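Local coordinates for protein lectin (Lotus tetragonolobus, PDB 2EIG) that probably binds L-fucosyl-containing carbohydrates as a tetrameric legume lectin of the seed that carries calcium and manganese ions, at residues Arg27-Pro31 and Phe204-Thr208; Asp33-Asn37 and Glu212-His216; Arg38-His42 and Glu92-Gln98; His42-Ala46 and Val200-Phe204. One frame throughout, in Å; residues are numbered along the deposited sequence.

Contact 1 of 4, residues Arg27-Pro31 and Phe204-Thr208; sequences RLAMP and FSATT
Met30 is turned toward Phe204 with CG anti to its carbonyl carbon (chi1 -62°), runs straight through CG and then bends at its last torsion (chi3 75°), which lays the methyl group against residues 204-208 of strand 199-208. Phe204 has the same first torsion (-57°), and the two side chains cross at about a right angle. SD of Met30 lies 3.6 Å from CB of Phe204, while CE of Met30 reaches the backbone, 3.3 Å from the carbonyl O of Phe204. Leu28 CD2 adds a looser touch on CD1 of the Phe204 ring at 4.2 Å; Phe66 and Trp221 meet that ring edge-to-face. Farther along, CB of Met30 packs on CB of Ala206 at 3.7 Å. A cis peptide bond precedes Pro31, just past the end of strand 27-29, and the ring carbon CD of Pro31 faces the Thr208 methyl CG2 at 3.8 Å. Thr208 OG1 bonds instead to Thr39 OG1 and the carbonyl O of Asn37. The side-chain contacts joining these two sheets of the legume lectin fold are largely apolar, with methyls also lying on backbone carbonyls; Met30 O, beside Ala206 CB, has its hydrogen bond from His216 ND1.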
# COMPACT_ATOMS: atom_id res chain seq x y z
N ARG A 27 -3.81 33.34 14.96
CA ARG A 27 -3.56 32.50 13.79
C ARG A 27 -2.06 32.39 13.48
O ARG A 27 -1.28 33.25 13.89
CB ARG A 27 -4.49 32.85 12.60
CG ARG A 27 -4.04 33.87 11.62
CD ARG A 27 -5.33 34.51 11.02
NE ARG A 27 -5.30 34.71 9.56
CZ ARG A 27 -6.38 34.99 8.81
NH1 ARG A 27 -6.25 35.13 7.48
NH2 ARG A 27 -7.58 35.11 9.37
N LEU A 28 -1.66 31.29 12.86
CA LEU A 28 -0.28 31.09 12.51
C LEU A 28 -0.04 31.56 11.07
O LEU A 28 -0.51 30.93 10.11
CB LEU A 28 0.12 29.62 12.73
CG LEU A 28 1.51 29.24 12.16
CD1 LEU A 28 2.67 30.15 12.67
CD2 LEU A 28 1.73 27.77 12.51
N ALA A 29 0.67 32.67 10.91
CA ALA A 29 0.83 33.27 9.60
C ALA A 29 2.20 32.95 9.00
O ALA A 29 3.24 33.13 9.64
CB ALA A 29 0.62 34.72 9.65
N MET A 30 2.17 32.47 7.77
CA MET A 30 3.39 31.96 7.15
C MET A 30 3.27 32.35 5.68
O MET A 30 2.83 31.55 4.88
CB MET A 30 3.45 30.42 7.28
CG MET A 30 3.49 29.93 8.74
SD MET A 30 3.53 28.17 8.77
CE MET A 30 5.27 27.88 8.28
N PRO A 31 3.67 33.56 5.33
CA PRO A 31 4.35 34.49 6.25
C PRO A 31 3.42 35.49 6.93
O PRO A 31 2.26 35.67 6.54
CB PRO A 31 5.27 35.29 5.31
CG PRO A 31 4.41 35.46 4.09
CD PRO A 31 3.51 34.16 4.00
N PHE A 204 5.35 23.06 9.90
CA PHE A 204 4.95 23.62 8.62
C PHE A 204 6.07 24.43 8.05
O PHE A 204 6.86 25.02 8.78
CB PHE A 204 3.73 24.53 8.79
CG PHE A 204 2.57 23.86 9.41
CD1 PHE A 204 2.36 23.95 10.80
CD2 PHE A 204 1.66 23.12 8.62
CE1 PHE A 204 1.26 23.31 11.38
CE2 PHE A 204 0.55 22.48 9.22
CZ PHE A 204 0.36 22.59 10.61
N SER A 205 6.13 24.45 6.73
CA SER A 205 7.00 25.31 6.01
C SER A 205 6.18 25.95 4.91
O SER A 205 5.33 25.31 4.29
CB SER A 205 8.16 24.50 5.41
OG SER A 205 8.95 25.35 4.64
N ALA A 206 6.47 27.22 4.65
CA ALA A 206 5.76 27.97 3.62
C ALA A 206 6.66 28.99 2.99
O ALA A 206 7.53 29.51 3.64
CB ALA A 206 4.53 28.64 4.22
N THR A 207 6.48 29.26 1.70
CA THR A 207 7.29 30.24 1.02
C THR A 207 6.39 31.05 0.10
O THR A 207 5.31 30.63 -0.28
CB THR A 207 8.37 29.60 0.07
OG1 THR A 207 7.71 28.62 -0.75
CG2 THR A 207 9.50 28.98 0.87
N THR A 208 6.88 32.23 -0.25
CA THR A 208 6.25 33.10 -1.23
C THR A 208 7.45 33.62 -2.03
O THR A 208 8.60 33.47 -1.65
CB THR A 208 5.50 34.26 -0.58
OG1 THR A 208 6.42 35.01 0.23
CG2 THR A 208 4.31 33.77 0.31

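Contact 2 of 4, residues Asp33-Asn37 and Glu212-His216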
# COMPACT_ATOMS: atom_id res chain seq x y z
N ASP A 33 3.83 38.67 6.76
CA ASP A 33 3.58 39.70 5.78
C ASP A 33 4.06 39.32 4.35
O ASP A 33 5.24 39.39 4.04
CB ASP A 33 4.24 41.02 6.25
CG ASP A 33 3.93 42.19 5.31
OD1 ASP A 33 4.62 43.23 5.39
OD2 ASP A 33 3.02 42.03 4.48
N PRO A 34 3.14 38.94 3.48
CA PRO A 34 3.56 38.58 2.13
C PRO A 34 4.04 39.79 1.29
O PRO A 34 4.82 39.58 0.36
CB PRO A 34 2.34 37.88 1.54
CG PRO A 34 1.31 37.88 2.55
CD PRO A 34 1.68 38.82 3.66
N LEU A 35 3.65 41.02 1.66
CA LEU A 35 4.00 42.25 0.92
C LEU A 35 5.48 42.47 0.81
O LEU A 35 5.97 43.13 -0.12
CB LEU A 35 3.35 43.48 1.58
CG LEU A 35 1.84 43.40 1.70
CD1 LEU A 35 1.26 44.63 2.54
CD2 LEU A 35 1.17 43.21 0.30
N VAL A 36 6.19 41.92 1.78
CA VAL A 36 7.61 41.95 1.89
C VAL A 36 8.35 41.53 0.61
O VAL A 36 9.38 42.11 0.27
CB VAL A 36 7.99 41.12 3.14
CG1 VAL A 36 9.05 40.06 2.90
CG2 VAL A 36 8.34 42.08 4.29
N ASN A 37 7.78 40.57 -0.10
CA ASN A 37 8.42 39.86 -1.22
C ASN A 37 8.67 38.36 -0.89
O ASN A 37 7.74 37.72 -0.41
CB ASN A 37 9.52 40.71 -1.96
CG ASN A 37 10.97 40.21 -1.78
OD1 ASN A 37 11.65 39.86 -2.77
ND2 ASN A 37 11.48 40.27 -0.53
N GLU A 212 5.15 36.59 -7.16
CA GLU A 212 4.10 35.64 -6.82
C GLU A 212 4.08 35.47 -5.30
O GLU A 212 5.12 35.37 -4.68
CB GLU A 212 4.35 34.28 -7.49
CG GLU A 212 4.10 34.13 -9.01
CD GLU A 212 5.29 34.44 -9.82
OE1 GLU A 212 6.24 35.07 -9.31
OE2 GLU A 212 5.30 34.04 -11.00
N ARG A 213 2.92 35.38 -4.69
CA ARG A 213 2.85 35.32 -3.23
C ARG A 213 1.43 35.10 -2.83
O ARG A 213 0.51 35.28 -3.62
CB ARG A 213 3.37 36.60 -2.61
CG ARG A 213 2.45 37.82 -2.88
CD ARG A 213 3.19 39.03 -2.47
NE ARG A 213 4.00 39.51 -3.59
CZ ARG A 213 4.97 40.42 -3.45
NH1 ARG A 213 5.26 40.85 -2.24
NH2 ARG A 213 5.64 40.86 -4.52
N GLU A 214 1.26 34.68 -1.59
CA GLU A 214 -0.06 34.51 -1.01
C GLU A 214 0.13 34.43 0.52
O GLU A 214 1.25 34.22 1.00
CB GLU A 214 -0.74 33.24 -1.54
CG GLU A 214 0.05 32.01 -1.21
CD GLU A 214 -0.47 30.73 -1.82
OE1 GLU A 214 -1.64 30.68 -2.30
OE2 GLU A 214 0.33 29.75 -1.79
N ARG A 215 -0.95 34.60 1.27
CA ARG A 215 -0.94 34.27 2.68
C ARG A 215 -1.10 32.74 2.81
O ARG A 215 -1.76 32.11 1.96
CB ARG A 215 -2.10 34.97 3.40
CG ARG A 215 -2.09 36.55 3.34
CD ARG A 215 -2.96 37.20 4.44
NE ARG A 215 -2.52 36.74 5.76
CZ ARG A 215 -1.49 37.23 6.44
NH1 ARG A 215 -0.78 38.25 5.98
NH2 ARG A 215 -1.18 36.69 7.62
N HIS A 216 -0.51 32.17 3.86
CA HIS A 216 -0.85 30.82 4.36
C HIS A 216 -1.04 30.98 5.84
O HIS A 216 -0.10 31.18 6.56
CB HIS A 216 0.27 29.80 4.11
CG HIS A 216 0.93 29.97 2.79
ND1 HIS A 216 2.07 30.72 2.63
CD2 HIS A 216 0.59 29.53 1.54
CE1 HIS A 216 2.43 30.71 1.35
NE2 HIS A 216 1.58 29.98 0.68
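Arg213 NH1 donates to the carbonyl O of Pro34 at 2.9 Å, a moderately bent bond with 148° at the hydrogen, and makes a second, weak bond to the carbonyl O of Leu35 at 3.2 Å. Both oxygens lie at the edge of the guanidinium, near its plane. A bend at chi3 (88°) folds the end of the arginine round to this pair of carbonyls. Pro34 O is gripped twice, since the backbone N of Asn37 also bonds to it and comes from the opposite face of its carbonyl plane. The proline ring rests on strand 214-226: its CG meets CG of Arg215 at 3.7 Å, its CD lies 3.4 Å from NH1 of Arg215, and its CB lies 3.9 Å from Glu214 O, a buried oxygen with no polar partner in the model.

Around this first shell, Arg213 NE is held by the carbonyl O of Pro211, and Tyr76 makes a cation-pi contact with the same guanidinium. Arg215 is drawn to Asp217 by a salt bridge and to the carbonyl O of Thr32. On the loop side, Asp33 OD2 accepts from Leu35 N at 3.1 Å, closing an Asx turn at the start of the loop. Glu214 OE2 accepts from His216 NE2 at 2.8 Å and also bonds to Ser121 OG; OE1 pairs with Arg153. The loop between strands 27-29 and 39-50 is thus held against residues leading into strand 214-226 of the legume lectin sandwich.

Contact 3 of 4, residues Arg38-His42 and Glu92-Gln98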
# COMPACT_ATOMS: atom_id res chain seq x y z
N ARG A 38 9.86 37.81 -1.14
CA ARG A 38 10.13 36.41 -0.90
C ARG A 38 10.13 36.14 0.59
O ARG A 38 10.81 36.81 1.38
CB ARG A 38 11.50 36.00 -1.45
CG ARG A 38 11.63 36.22 -2.96
CD ARG A 38 13.03 35.96 -3.41
NE ARG A 38 13.12 36.10 -4.87
CZ ARG A 38 14.25 36.05 -5.57
NH1 ARG A 38 15.41 35.88 -4.95
NH2 ARG A 38 14.21 36.17 -6.91
N THR A 39 9.37 35.15 0.99
CA THR A 39 9.46 34.76 2.37
C THR A 39 9.68 33.26 2.45
O THR A 39 9.32 32.53 1.57
CB THR A 39 8.19 35.14 3.20
OG1 THR A 39 7.06 34.46 2.65
CG2 THR A 39 7.99 36.67 3.20
N THR A 40 10.29 32.86 3.54
CA THR A 40 10.30 31.48 3.96
C THR A 40 9.96 31.51 5.42
O THR A 40 10.52 32.31 6.15
CB THR A 40 11.68 30.84 3.79
OG1 THR A 40 12.07 31.01 2.43
CG2 THR A 40 11.63 29.34 4.18
N SER A 41 9.08 30.59 5.81
CA SER A 41 8.59 30.45 7.17
C SER A 41 8.54 28.99 7.54
O SER A 41 7.98 28.18 6.79
CB SER A 41 7.12 30.94 7.21
OG SER A 41 7.05 32.30 6.81
N HIS A 42 9.04 28.70 8.74
CA HIS A 42 8.92 27.42 9.40
C HIS A 42 8.22 27.66 10.72
O HIS A 42 8.47 28.64 11.38
CB HIS A 42 10.30 26.87 9.68
CG HIS A 42 10.88 26.14 8.52
ND1 HIS A 42 11.82 25.14 8.66
CD2 HIS A 42 10.57 26.19 7.21
CE1 HIS A 42 12.10 24.65 7.47
NE2 HIS A 42 11.35 25.26 6.57
N GLU A 92 17.29 23.11 9.99
CA GLU A 92 17.11 24.57 9.87
C GLU A 92 16.51 24.78 8.50
O GLU A 92 16.42 23.82 7.72
CB GLU A 92 18.42 25.37 10.00
CG GLU A 92 19.10 25.33 11.38
CD GLU A 92 18.23 25.84 12.50
OE1 GLU A 92 18.60 25.59 13.67
OE2 GLU A 92 17.19 26.49 12.23
N ILE A 93 16.05 25.99 8.21
CA ILE A 93 15.55 26.34 6.90
C ILE A 93 16.70 26.05 5.94
O ILE A 93 17.78 26.59 6.11
CB ILE A 93 15.14 27.82 6.85
CG1 ILE A 93 13.85 28.02 7.69
CG2 ILE A 93 15.04 28.35 5.38
CD1 ILE A 93 13.39 29.46 7.79
N PRO A 94 16.48 25.17 4.96
CA PRO A 94 17.65 24.82 4.13
C PRO A 94 18.13 25.95 3.22
O PRO A 94 17.32 26.84 2.80
CB PRO A 94 17.20 23.59 3.33
CG PRO A 94 15.86 23.16 4.02
CD PRO A 94 15.28 24.43 4.53
N PRO A 95 19.43 25.92 2.89
CA PRO A 95 19.95 26.80 1.83
C PRO A 95 19.16 26.55 0.55
O PRO A 95 18.61 25.47 0.41
CB PRO A 95 21.39 26.31 1.63
CG PRO A 95 21.74 25.62 2.85
CD PRO A 95 20.48 25.08 3.48
N ASN A 96 19.07 27.52 -0.37
CA ASN A 96 18.47 27.26 -1.72
C ASN A 96 17.05 26.64 -1.74
O ASN A 96 16.66 25.90 -2.67
CB ASN A 96 19.43 26.43 -2.59
CG ASN A 96 20.88 26.71 -2.27
OD1 ASN A 96 21.57 25.87 -1.67
ND2 ASN A 96 21.36 27.88 -2.64
N SER A 97 16.28 26.96 -0.69
CA SER A 97 14.92 26.45 -0.53
C SER A 97 13.80 27.48 -0.80
O SER A 97 12.64 27.23 -0.50
CB SER A 97 14.77 25.83 0.85
OG SER A 97 15.02 26.78 1.89
N GLN A 98 14.15 28.64 -1.36
CA GLN A 98 13.15 29.69 -1.64
C GLN A 98 12.12 29.28 -2.65
O GLN A 98 12.33 28.30 -3.41
CB GLN A 98 13.81 31.02 -2.02
CG GLN A 98 14.49 31.71 -0.83
CD GLN A 98 14.92 33.11 -1.19
OE1 GLN A 98 14.46 34.11 -0.58
NE2 GLN A 98 15.76 33.22 -2.23
O HOH W 1 14.36 29.53 2.07
O HOH W 2 12.85 33.66 1.69
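Ile93 CG1 sits squarely over one face of the His42 imidazole, 3.6 Å from the ring centroid and only 8° off the ring normal, a CH-pi contact that forms the tight part of the interface. The isoleucine and the histidine run alongside each other, pointing opposite ways. The imidazole is steadied by a hydrogen bond from NE2 to the carbonyl O of Gly103 and by Phe85, which meets it edge-to-face. Ile93 also places its other branch, CG2, against the methyl CG2 of Thr40 at 3.7 Å; both methyls stand opposite the backbone N of their own residue and meet end on.

Beyond Thr40 the fit is looser and water takes over. Thr40 OG1 shares one water with Ser97 OG and another with Gln98 OE1, each water donating to the residue of the loop, at 2.8 Å from Ser97 OG and 2.8 Å from Gln98 OE1. Outermost, on the exposed side, Gln98 crosses Arg38 at about a right angle: OE1 of Gln98 lies 3.6 Å from CB of Arg38, and amide and guanidinium planes stand 86° apart. Trp209 makes a cation-pi contact with Arg38. The loop contains a type II beta turn from Pro94 to Ser97. The whole is an irregular loop laid over strand 39-50 of the seven-stranded sheet in a legume lectin jelly roll.

Contact 4 of 4, residues His42-Ala46 and Val200-Phe204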
# COMPACT_ATOMS: atom_id res chain seq x y z
N HIS A 42 9.04 28.70 8.74
CA HIS A 42 8.92 27.42 9.40
C HIS A 42 8.22 27.66 10.72
O HIS A 42 8.47 28.64 11.38
CB HIS A 42 10.30 26.87 9.68
CG HIS A 42 10.88 26.14 8.52
ND1 HIS A 42 11.82 25.14 8.66
CD2 HIS A 42 10.57 26.19 7.21
CE1 HIS A 42 12.10 24.65 7.47
NE2 HIS A 42 11.35 25.26 6.57
N ALA A 43 7.32 26.76 11.09
CA ALA A 43 6.71 26.79 12.41
C ALA A 43 6.68 25.33 12.82
O ALA A 43 5.96 24.50 12.23
CB ALA A 43 5.29 27.36 12.36
N LEU A 44 7.51 25.01 13.81
CA LEU A 44 7.70 23.61 14.21
C LEU A 44 7.16 23.43 15.60
O LEU A 44 7.33 24.31 16.45
CB LEU A 44 9.19 23.27 14.22
CG LEU A 44 9.95 23.59 12.91
CD1 LEU A 44 11.35 23.05 13.05
CD2 LEU A 44 9.27 22.97 11.68
N TYR A 45 6.60 22.27 15.87
CA TYR A 45 6.41 21.89 17.25
C TYR A 45 7.80 21.93 17.93
O TYR A 45 8.79 21.45 17.37
CB TYR A 45 5.74 20.53 17.37
CG TYR A 45 5.44 20.13 18.79
CD1 TYR A 45 4.61 20.94 19.61
CD2 TYR A 45 5.96 18.94 19.31
CE1 TYR A 45 4.34 20.56 20.92
CE2 TYR A 45 5.68 18.55 20.64
CZ TYR A 45 4.89 19.37 21.42
OH TYR A 45 4.59 19.01 22.69
N ALA A 46 7.86 22.51 19.13
CA ALA A 46 9.18 22.74 19.74
C ALA A 46 9.84 21.55 20.45
O ALA A 46 10.89 21.72 21.06
CB ALA A 46 9.13 23.97 20.64
N VAL A 200 12.19 13.71 14.99
CA VAL A 200 11.94 14.65 13.92
C VAL A 200 11.24 15.90 14.46
O VAL A 200 10.72 15.90 15.57
CB VAL A 200 11.12 14.01 12.75
CG1 VAL A 200 11.89 12.85 12.11
CG2 VAL A 200 9.75 13.51 13.23
N SER A 201 11.26 16.97 13.68
CA SER A 201 10.33 18.03 13.91
C SER A 201 9.10 17.63 13.15
O SER A 201 9.15 16.86 12.16
CB SER A 201 10.89 19.35 13.42
OG SER A 201 11.19 19.27 12.03
N VAL A 202 7.97 18.09 13.68
CA VAL A 202 6.72 18.18 12.91
C VAL A 202 6.40 19.63 12.88
O VAL A 202 6.70 20.39 13.86
CB VAL A 202 5.55 17.33 13.51
CG1 VAL A 202 5.96 15.88 13.48
CG2 VAL A 202 5.22 17.77 15.00
N GLY A 203 5.81 20.04 11.77
CA GLY A 203 5.41 21.40 11.59
C GLY A 203 5.20 21.78 10.15
O GLY A 203 4.87 20.96 9.28
N PHE A 204 5.35 23.06 9.90
CA PHE A 204 4.95 23.62 8.62
C PHE A 204 6.07 24.43 8.05
O PHE A 204 6.86 25.02 8.78
CB PHE A 204 3.73 24.53 8.79
CG PHE A 204 2.57 23.86 9.41
CD1 PHE A 204 2.36 23.95 10.80
CD2 PHE A 204 1.66 23.12 8.62
CE1 PHE A 204 1.26 23.31 11.38
CE2 PHE A 204 0.55 22.48 9.22
CZ PHE A 204 0.36 22.59 10.61
O HOH W 3 8.61 19.05 16.53
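Ala43 and Phe204 exchange two backbone hydrogen bonds as an antiparallel hydrogen-bonded pair: Ala43 N gives to Phe204 O at 2.9 Å, and Phe204 N gives to Ala43 O at 2.8 Å. A third bond, from Tyr45 N to Val202 O at 2.8 Å, follows after the non-hydrogen-bonded pair of Leu44 and Gly203. CA-H...O contacts fill in between: CA of His42 approaches Phe204 O and CA of Gly203 approaches Ala43 O, each at 3.2 Å. The strands come close here; with no side chain at Gly203, its CA comes to 4.1 Å from CA of Leu44.

These are neighbouring strands, 39-50 and 199-208, of the seven-stranded antiparallel sheet in the legume lectin sandwich, and strand 14-18 flanks the former on its other edge.

Among the side-chain contacts, Leu44 CD1 rests on CB of Ser201 at 3.7 Å, on the face where Phe85 also meets the leucine. Tyr45 CB touches Val202 CG2 at 3.7 Å. Tyr45 swings its ring out past Val202 (chi1 -176°, CG opposite the backbone N) to stack on Phe3, while Trp221 of strand 214-226 touches both Tyr45 and Val202.

Water extends the pairing past Tyr45: one molecule donates to Tyr45 O and accepts from Val202 N.

From the N terminus, the chain enters contact 1 at 27-31, contact 2 at 33-37, contact 3 at 38-42 and contact 4 at 42-46, the last two sharing His42. Contact 3 closes first, at 92-98, nested inside the loops of contacts 1 and 2. Strand 199-208 then closes contact 4 and contact 1, which share Phe204; contact 4 lies inside the loop of contact 2. Contact 2 closes last, at 212-216, and crosses contact 1. Contact 4 pairs neighbours within the seven-stranded sheet and contact 1 ties that sheet to the other. Contact 2 ties loop 33-37 to the beginning of strand 214-226, and contact 3 lays loop 92-98 on strand 39-50.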